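Local coordinates for uncharacterized protein (Pseudomonas aeruginosa, PDB 4NG2) that probably acts as a LasR-specific antiactivator, binding the quorum-sensing transcription factor LasR and so restraining its activity, at residues 47-61 with 84-98. Sequence-based numbering, arbitrary orientation.
Sequences WPVPAQPAIDKGVRQ and SLPTPMQKTAFEVAF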
ATOM      1  N   TRP E  47      -6.260   0.067 -12.546  1.00 38.46           N
ATOM      2  CA  TRP E  47      -6.507   1.420 -12.036  1.00 40.98           C
ATOM      3  C   TRP E  47      -7.991   1.732 -12.116  1.00 44.18           C
ATOM      4  O   TRP E  47      -8.661   1.298 -13.049  1.00 46.97           O
ATOM      5  CB  TRP E  47      -5.728   2.457 -12.837  1.00 38.27           C
ATOM      6  CG  TRP E  47      -5.158   3.554 -12.009  1.00 38.84           C
ATOM      7  CD1 TRP E  47      -5.665   4.820 -11.842  1.00 36.91           C
ATOM      8  CD2 TRP E  47      -3.961   3.499 -11.235  1.00 39.03           C
ATOM      9  NE1 TRP E  47      -4.860   5.541 -11.004  1.00 38.35           N
ATOM     10  CE2 TRP E  47      -3.800   4.758 -10.622  1.00 37.70           C
ATOM     11  CE3 TRP E  47      -3.009   2.504 -10.994  1.00 35.59           C
ATOM     12  CZ2 TRP E  47      -2.728   5.043  -9.774  1.00 38.70           C
ATOM     13  CZ3 TRP E  47      -1.945   2.790 -10.159  1.00 36.33           C
ATOM     14  CH2 TRP E  47      -1.810   4.045  -9.561  1.00 34.53           C
ATOM     15  N   PRO E  48      -8.511   2.466 -11.126  1.00 34.45           N
ATOM     16  CA  PRO E  48      -9.946   2.748 -11.045  1.00 36.52           C
ATOM     17  C   PRO E  48     -10.457   3.571 -12.215  1.00 33.98           C
ATOM     18  O   PRO E  48     -11.662   3.567 -12.473  1.00 42.10           O
ATOM     19  CB  PRO E  48     -10.080   3.544  -9.739  1.00 34.99           C
ATOM     20  CG  PRO E  48      -8.906   3.088  -8.914  1.00 35.27           C
ATOM     21  CD  PRO E  48      -7.793   2.888  -9.912  1.00 34.14           C
ATOM     22  N   VAL E  49      -9.565   4.287 -12.889  1.00 29.13           N
ATOM     23  CA  VAL E  49      -9.951   5.046 -14.060  1.00 36.18           C
ATOM     24  C   VAL E  49      -8.887   4.861 -15.115  1.00 30.99           C
ATOM     25  O   VAL E  49      -7.762   4.482 -14.788  1.00 32.21           O
ATOM     26  CB  VAL E  49     -10.099   6.552 -13.752  1.00 36.16           C
ATOM     27  CG1 VAL E  49     -10.946   6.755 -12.516  1.00 34.96           C
ATOM     28  CG2 VAL E  49      -8.743   7.197 -13.581  1.00 34.31           C
ATOM     29  N   PRO E  50      -9.236   5.126 -16.388  1.00 46.80           N
ATOM     30  CA  PRO E  50      -8.203   5.054 -17.425  1.00 39.79           C
ATOM     31  C   PRO E  50      -7.137   6.087 -17.103  1.00 40.79           C
ATOM     32  O   PRO E  50      -7.468   7.237 -16.811  1.00 39.80           O
ATOM     33  CB  PRO E  50      -8.960   5.422 -18.712  1.00 42.28           C
ATOM     34  CG  PRO E  50     -10.168   6.179 -18.259  1.00 41.24           C
ATOM     35  CD  PRO E  50     -10.530   5.605 -16.914  1.00 42.23           C
ATOM     36  N   ALA E  51      -5.876   5.679 -17.147  1.00 32.02           N
ATOM     37  CA  ALA E  51      -4.801   6.524 -16.678  1.00 33.19           C
ATOM     38  C   ALA E  51      -3.450   6.219 -17.307  1.00 33.59           C
ATOM     39  O   ALA E  51      -2.408   6.558 -16.717  1.00 31.95           O
ATOM     40  CB  ALA E  51      -4.701   6.432 -15.143  1.00 33.16           C
ATOM     41  N   GLN E  52      -3.449   5.594 -18.486  1.00 38.28           N
ATOM     42  CA  GLN E  52      -2.187   5.281 -19.187  1.00 42.93           C
ATOM     43  C   GLN E  52      -1.269   6.505 -19.429  1.00 39.98           C
ATOM     44  O   GLN E  52      -0.061   6.447 -19.136  1.00 39.57           O
ATOM     45  CB  GLN E  52      -2.448   4.515 -20.493  1.00 45.57           C
ATOM     46  CG  GLN E  52      -1.898   3.077 -20.484  1.00 45.36           C
ATOM     47  CD  GLN E  52      -0.387   3.051 -20.555  1.00 46.59           C
ATOM     48  OE1 GLN E  52       0.193   3.861 -21.259  1.00 50.09           O
ATOM     49  NE2 GLN E  52       0.257   2.132 -19.834  1.00 42.79           N
ATOM     50  N   PRO E  53      -1.840   7.629 -19.927  1.00 30.04           N
ATOM     51  CA  PRO E  53      -1.023   8.844 -20.081  1.00 29.10           C
ATOM     52  C   PRO E  53      -0.395   9.289 -18.769  1.00 36.76           C
ATOM     53  O   PRO E  53       0.811   9.512 -18.749  1.00 39.21           O
ATOM     54  CB  PRO E  53      -2.014   9.897 -20.568  1.00 25.15           C
ATOM     55  CG  PRO E  53      -3.204   9.110 -21.124  1.00 34.26           C
ATOM     56  CD  PRO E  53      -3.253   7.850 -20.292  1.00 36.69           C
ATOM     57  N   ALA E  54      -1.166   9.413 -17.690  1.00 35.08           N
ATOM     58  CA  ALA E  54      -0.535   9.724 -16.409  1.00 35.16           C
ATOM     59  C   ALA E  54       0.566   8.715 -16.135  1.00 36.13           C
ATOM     60  O   ALA E  54       1.646   9.076 -15.710  1.00 36.07           O
ATOM     61  CB  ALA E  54      -1.545   9.756 -15.274  1.00 34.98           C
ATOM     62  N   ILE E  55       0.323   7.441 -16.405  1.00 34.50           N
ATOM     63  CA  ILE E  55       1.370   6.446 -16.158  1.00 34.92           C
ATOM     64  C   ILE E  55       2.633   6.808 -16.953  1.00 36.07           C
ATOM     65  O   ILE E  55       3.724   6.982 -16.377  1.00 34.07           O
ATOM     66  CB  ILE E  55       0.889   4.979 -16.439  1.00 38.11           C
ATOM     67  CG1 ILE E  55      -0.155   4.547 -15.399  1.00 33.15           C
ATOM     68  CG2 ILE E  55       2.061   3.990 -16.423  1.00 34.25           C
ATOM     69  CD1 ILE E  55       0.441   4.145 -14.072  1.00 29.10           C
ATOM     70  N   ASP E  56       2.494   6.965 -18.262  1.00 40.35           N
ATOM     71  CA  ASP E  56       3.662   7.338 -19.071  1.00 44.99           C
ATOM     72  C   ASP E  56       4.337   8.653 -18.667  1.00 38.42           C
ATOM     73  O   ASP E  56       5.552   8.778 -18.792  1.00 39.93           O
ATOM     74  CB  ASP E  56       3.340   7.322 -20.565  1.00 46.52           C
ATOM     75  CG  ASP E  56       3.008   5.920 -21.078  1.00 49.42           C
ATOM     76  OD1 ASP E  56       3.692   4.937 -20.673  1.00 55.82           O
ATOM     77  OD2 ASP E  56       2.058   5.811 -21.891  1.00 40.94           O
ATOM     78  N   LYS E  57       3.581   9.626 -18.169  1.00 34.32           N
ATOM     79  CA  LYS E  57       4.216  10.869 -17.746  1.00 35.10           C
ATOM     80  C   LYS E  57       5.125  10.597 -16.565  1.00 36.74           C
ATOM     81  O   LYS E  57       6.209  11.159 -16.454  1.00 39.69           O
ATOM     82  CB  LYS E  57       3.201  11.972 -17.409  1.00 42.44           C
ATOM     83  CG  LYS E  57       3.853  13.364 -17.222  1.00 46.27           C
ATOM     84  CD  LYS E  57       2.840  14.451 -16.825  1.00 61.58           C
ATOM     85  CE  LYS E  57       1.726  14.625 -17.869  1.00 60.95           C
ATOM     86  NZ  LYS E  57       0.897  15.849 -17.622  1.00 63.69           N
ATOM     87  N   GLY E  58       4.683   9.720 -15.682  1.00 37.21           N
ATOM     88  CA  GLY E  58       5.526   9.312 -14.573  1.00 35.68           C
ATOM     89  C   GLY E  58       6.716   8.460 -14.995  1.00 35.32           C
ATOM     90  O   GLY E  58       7.770   8.527 -14.366  1.00 36.00           O
ATOM     91  N   VAL E  59       6.558   7.632 -16.027  1.00 40.16           N
ATOM     92  CA  VAL E  59       7.692   6.841 -16.508  1.00 39.60           C
ATOM     93  C   VAL E  59       8.732   7.760 -17.158  1.00 40.66           C
ATOM     94  O   VAL E  59       9.888   7.797 -16.731  1.00 37.34           O
ATOM     95  CB  VAL E  59       7.274   5.730 -17.491  1.00 46.57           C
ATOM     96  CG1 VAL E  59       8.511   5.016 -18.021  1.00 42.75           C
ATOM     97  CG2 VAL E  59       6.356   4.737 -16.808  1.00 39.71           C
ATOM     98  N   ARG E  60       8.313   8.526 -18.163  1.00 42.37           N
ATOM     99  CA  ARG E  60       9.223   9.464 -18.815  1.00 45.94           C
ATOM    100  C   ARG E  60       9.866  10.435 -17.831  1.00 45.44           C
ATOM    101  O   ARG E  60      11.073  10.675 -17.877  1.00 46.98           O
ATOM    102  CB  ARG E  60       8.529  10.249 -19.940  1.00 49.51           C
ATOM    103  CG  ARG E  60       9.485  11.202 -20.669  1.00 50.26           C
ATOM    104  CD  ARG E  60       8.826  11.910 -21.843  1.00 58.75           C
ATOM    105  NE  ARG E  60       8.636  11.031 -23.001  1.00 78.65           N
ATOM    106  CZ  ARG E  60       7.851  11.314 -24.041  1.00 82.64           C
ATOM    107  NH1 ARG E  60       7.169  12.454 -24.080  1.00 81.51           N
ATOM    108  NH2 ARG E  60       7.744  10.456 -25.045  1.00 80.83           N
ATOM    109  N   GLN E  61       9.060  11.004 -16.946  1.00 44.69           N
ATOM    110  CA  GLN E  61       9.591  11.952 -15.986  1.00 45.86           C
ATOM    111  C   GLN E  61      10.779  11.377 -15.247  1.00 40.47           C
ATOM    112  O   GLN E  61      11.747  12.073 -15.000  1.00 41.85           O
ATOM    113  CB  GLN E  61       8.539  12.359 -14.961  1.00 40.52           C
ATOM    114  CG  GLN E  61       9.048  13.450 -14.076  1.00 38.13           C
ATOM    115  CD  GLN E  61       9.581  14.588 -14.908  1.00 53.04           C
ATOM    116  OE1 GLN E  61       8.828  15.482 -15.328  1.00 42.98           O
ATOM    117  NE2 GLN E  61      10.884  14.547 -15.190  1.00 54.21           N
ATOM    118  N   SER E  84       1.706  18.671 -12.528  1.00 35.24           N
ATOM    119  CA  SER E  84       1.159  18.988 -13.844  1.00 39.61           C
ATOM    120  C   SER E  84      -0.077  18.148 -14.143  1.00 40.39           C
ATOM    121  O   SER E  84      -0.755  18.356 -15.150  1.00 43.64           O
ATOM    122  CB  SER E  84       2.212  18.822 -14.932  1.00 39.08           C
ATOM    123  OG  SER E  84       2.686  17.497 -14.966  1.00 41.68           O
ATOM    124  N   LEU E  85      -0.381  17.213 -13.244  1.00 42.97           N
ATOM    125  CA  LEU E  85      -1.573  16.376 -13.385  1.00 40.23           C
ATOM    126  C   LEU E  85      -2.694  16.851 -12.471  1.00 40.70           C
ATOM    127  O   LEU E  85      -2.487  17.101 -11.285  1.00 44.63           O
ATOM    128  CB  LEU E  85      -1.227  14.906 -13.137  1.00 38.14           C
ATOM    129  CG  LEU E  85      -0.232  14.389 -14.171  1.00 41.77           C
ATOM    130  CD1 LEU E  85       0.560  13.213 -13.660  1.00 33.38           C
ATOM    131  CD2 LEU E  85      -0.971  14.043 -15.431  1.00 40.91           C
ATOM    132  N   PRO E  86      -3.899  16.978 -13.019  1.00 38.93           N
ATOM    133  CA  PRO E  86      -4.937  17.712 -12.282  1.00 43.91           C
ATOM    134  C   PRO E  86      -5.828  16.895 -11.323  1.00 46.09           C
ATOM    135  O   PRO E  86      -6.381  17.485 -10.404  1.00 50.39           O
ATOM    136  CB  PRO E  86      -5.764  18.343 -13.409  1.00 46.99           C
ATOM    137  CG  PRO E  86      -5.634  17.380 -14.560  1.00 43.65           C
ATOM    138  CD  PRO E  86      -4.296  16.669 -14.406  1.00 43.15           C
ATOM    139  N   THR E  87      -5.973  15.587 -11.514  1.00 39.10           N
ATOM    140  CA  THR E  87      -6.786  14.778 -10.584  1.00 34.36           C
ATOM    141  C   THR E  87      -5.952  13.899  -9.639  1.00 34.82           C
ATOM    142  O   THR E  87      -4.915  13.349 -10.033  1.00 35.32           O
ATOM    143  CB  THR E  87      -7.767  13.848 -11.342  1.00 35.72           C
ATOM    144  OG1 THR E  87      -7.019  12.932 -12.158  1.00 37.77           O
ATOM    145  CG2 THR E  87      -8.710  14.649 -12.234  1.00 32.19           C
ATOM    146  N   PRO E  88      -6.406  13.754  -8.388  1.00 31.88           N
ATOM    147  CA  PRO E  88      -5.774  12.851  -7.429  1.00 35.90           C
ATOM    148  C   PRO E  88      -5.436  11.529  -8.090  1.00 33.34           C
ATOM    149  O   PRO E  88      -4.352  10.991  -7.892  1.00 30.97           O
ATOM    150  CB  PRO E  88      -6.877  12.610  -6.389  1.00 33.30           C
ATOM    151  CG  PRO E  88      -8.030  13.550  -6.763  1.00 38.66           C
ATOM    152  CD  PRO E  88      -7.526  14.495  -7.784  1.00 34.92           C
ATOM    153  N   MET E  89      -6.364  11.012  -8.877  1.00 40.43           N
ATOM    154  CA  MET E  89      -6.197   9.707  -9.502  1.00 42.88           C
ATOM    155  C   MET E  89      -5.037   9.676 -10.524  1.00 41.33           C
ATOM    156  O   MET E  89      -4.345   8.665 -10.686  1.00 41.71           O
ATOM    157  CB  MET E  89      -7.513   9.258 -10.140  1.00 43.83           C
ATOM    158  CG  MET E  89      -7.715   7.772 -10.104  1.00 54.06           C
ATOM    159  SD  MET E  89      -8.550   7.214  -8.623  1.00 53.18           S
ATOM    160  CE  MET E  89     -10.225   7.595  -9.065  1.00 41.83           C
ATOM    161  N   GLN E  90      -4.798  10.784 -11.207  1.00 38.28           N
ATOM    162  CA  GLN E  90      -3.663  10.815 -12.102  1.00 36.77           C
ATOM    163  C   GLN E  90      -2.385  11.030 -11.333  1.00 33.83           C
ATOM    164  O   GLN E  90      -1.353  10.482 -11.683  1.00 30.68           O
ATOM    165  CB  GLN E  90      -3.821  11.910 -13.137  1.00 37.60           C
ATOM    166  CG  GLN E  90      -4.859  11.604 -14.161  1.00 39.73           C
ATOM    167  CD  GLN E  90      -4.971  12.741 -15.132  1.00 51.69           C
ATOM    168  OE1 GLN E  90      -5.605  13.768 -14.837  1.00 54.04           O
ATOM    169  NE2 GLN E  90      -4.320  12.594 -16.298  1.00 49.48           N
ATOM    170  N   LYS E  91      -2.447  11.850 -10.293  1.00 30.65           N
ATOM    171  CA  LYS E  91      -1.252  12.106  -9.511  1.00 32.83           C
ATOM    172  C   LYS E  91      -0.717  10.774  -9.008  1.00 29.40           C
ATOM    173  O   LYS E  91       0.487  10.524  -9.049  1.00 28.12           O
ATOM    174  CB  LYS E  91      -1.530  13.056  -8.340  1.00 32.32           C
ATOM    175  CG  LYS E  91      -1.839  14.491  -8.731  1.00 34.74           C
ATOM    176  CD  LYS E  91      -2.296  15.312  -7.505  1.00 27.20           C
ATOM    177  CE  LYS E  91      -2.824  16.700  -7.908  1.00 28.13           C
ATOM    178  NZ  LYS E  91      -1.833  17.473  -8.684  1.00 26.85           N
ATOM    179  N   THR E  92      -1.599   9.902  -8.541  1.00 34.70           N
ATOM    180  CA  THR E  92      -1.101   8.677  -7.944  1.00 39.43           C
ATOM    181  C   THR E  92      -0.662   7.698  -9.020  1.00 40.65           C
ATOM    182  O   THR E  92       0.187   6.861  -8.770  1.00 37.46           O
ATOM    183  CB  THR E  92      -2.093   8.035  -6.936  1.00 38.86           C
ATOM    184  OG1 THR E  92      -3.348   7.780  -7.568  1.00 37.47           O
ATOM    185  CG2 THR E  92      -2.321   8.958  -5.775  1.00 36.11           C
ATOM    186  N   ALA E  93      -1.226   7.805 -10.219  1.00 29.95           N
ATOM    187  CA  ALA E  93      -0.759   6.973 -11.319  1.00 30.39           C
ATOM    188  C   ALA E  93       0.650   7.392 -11.681  1.00 33.29           C
ATOM    189  O   ALA E  93       1.514   6.554 -11.948  1.00 32.73           O
ATOM    190  CB  ALA E  93      -1.678   7.085 -12.515  1.00 30.02           C
ATOM    191  N   PHE E  94       0.884   8.701 -11.667  1.00 33.56           N
ATOM    192  CA  PHE E  94       2.198   9.243 -11.960  1.00 32.33           C
ATOM    193  C   PHE E  94       3.191   8.843 -10.878  1.00 32.75           C
ATOM    194  O   PHE E  94       4.343   8.560 -11.174  1.00 35.85           O
ATOM    195  CB  PHE E  94       2.114  10.769 -12.094  1.00 25.84           C
ATOM    196  CG  PHE E  94       3.441  11.463 -12.049  1.00 25.37           C
ATOM    197  CD1 PHE E  94       4.108  11.639 -10.855  1.00 28.20           C
ATOM    198  CD2 PHE E  94       4.025  11.937 -13.208  1.00 29.11           C
ATOM    199  CE1 PHE E  94       5.339  12.277 -10.805  1.00 24.96           C
ATOM    200  CE2 PHE E  94       5.263  12.577 -13.168  1.00 28.21           C
ATOM    201  CZ  PHE E  94       5.921  12.744 -11.951  1.00 26.76           C
ATOM    202  N   GLU E  95       2.768   8.831  -9.623  1.00 33.58           N
ATOM    203  CA  GLU E  95       3.695   8.491  -8.545  1.00 35.89           C
ATOM    204  C   GLU E  95       4.112   7.034  -8.632  1.00 36.54           C
ATOM    205  O   GLU E  95       5.287   6.702  -8.469  1.00 34.52           O
ATOM    206  CB  GLU E  95       3.060   8.717  -7.177  1.00 36.56           C
ATOM    207  CG  GLU E  95       2.603  10.128  -6.913  1.00 39.11           C
ATOM    208  CD  GLU E  95       1.914  10.270  -5.567  1.00 38.73           C
ATOM    209  OE1 GLU E  95       1.357   9.269  -5.043  1.00 42.55           O
ATOM    210  OE2 GLU E  95       1.936  11.391  -5.029  1.00 37.04           O
ATOM    211  N   VAL E  96       3.122   6.170  -8.860  1.00 33.65           N
ATOM    212  CA  VAL E  96       3.363   4.744  -8.972  1.00 37.33           C
ATOM    213  C   VAL E  96       4.321   4.476 -10.144  1.00 36.92           C
ATOM    214  O   VAL E  96       5.300   3.762  -9.982  1.00 36.80           O
ATOM    215  CB  VAL E  96       2.039   3.920  -9.081  1.00 36.44           C
ATOM    216  CG1 VAL E  96       2.326   2.469  -9.434  1.00 28.04           C
ATOM    217  CG2 VAL E  96       1.282   3.965  -7.772  1.00 33.82           C
ATOM    218  N   ALA E  97       4.075   5.087 -11.299  1.00 38.07           N
ATOM    219  CA  ALA E  97       4.929   4.853 -12.468  1.00 40.47           C
ATOM    220  C   ALA E  97       6.364   5.319 -12.232  1.00 42.46           C
ATOM    221  O   ALA E  97       7.311   4.570 -12.445  1.00 44.44           O
ATOM    222  CB  ALA E  97       4.354   5.522 -13.699  1.00 38.13           C
ATOM    223  N   PHE E  98       6.503   6.559 -11.770  1.00 35.71           N
ATOM    224  CA  PHE E  98       7.802   7.201 -11.539  1.00 34.73           C
ATOM    225  C   PHE E  98       8.645   6.398 -10.541  1.00 39.02           C
ATOM    226  O   PHE E  98       9.866   6.236 -10.703  1.00 33.98           O
ATOM    227  CB  PHE E  98       7.530   8.622 -11.034  1.00 32.23           C
ATOM    228  CG  PHE E  98       8.742   9.425 -10.695  1.00 32.35           C
ATOM    229  CD1 PHE E  98       9.443   9.188  -9.530  1.00 27.50           C
ATOM    230  CD2 PHE E  98       9.138  10.487 -11.510  1.00 34.34           C
ATOM    231  CE1 PHE E  98      10.563   9.968  -9.201  1.00 31.17           C
ATOM    232  CE2 PHE E  98      10.246  11.278 -11.190  1.00 28.29           C
ATOM    233  CZ  PHE E  98      10.957  11.026 -10.036  1.00 28.25           C
TER
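Gly58 and Phe94 illustrate how two helices come close when one of them offers no side chain at the crossing point. Gly58 CA and Phe94 CA are 4.2 Å apart, and Phe94 CD2 lies 3.3 Å from Gly58 CA. With CG anti to its own backbone N (chi1 165°), the Phe94 ring turns toward helix 52-61 and enters as a knob the hole formed by Ala54, Lys57, Gly58 and Gln61. One turn on, Phe98 CA makes a CA-H...O contact with Gly58 O at 3.1 Å, while the CG methylene of Gln61 meets the edge of the Phe98 ring. Toward the helix starts, alanines continue the seam, Ala54 CB lying 3.8 Å from Ala93 CB, and the larger Ile55 lays its CD1 against the Ala93 methyl.

The loop before helix 52-61 closes the other end. Trp47 receives Ala93 CB on one face of its indole and Val96 CG2 at the edge, in plane. Its NE1 donates to Met89 O (3.2 Å, N-H...O angle 149°), approaching from the face of the carbonyl plane opposite to Ala93 N, so this helical oxygen serves two donors. Bent at chi2 and chi3, Met89 slides past the indole in an oblique Met-aromatic contact and brings CE to 3.6 Å from Val49 CG1.

Farther out, Thr87 caps helix 88-98 by accepting from Gln90 N through OG1, and the ring of Phe78 packs edge-to-face with Phe98. Trp47 and Val49 also touch apolar side chains of a different protein in the assembly, so this end of the seam borders an intermolecular interface. The whole is a close, glycine- and alanine-lined crossing at -40°, with knobs-into-holes character, within the helical core of the QslA fold.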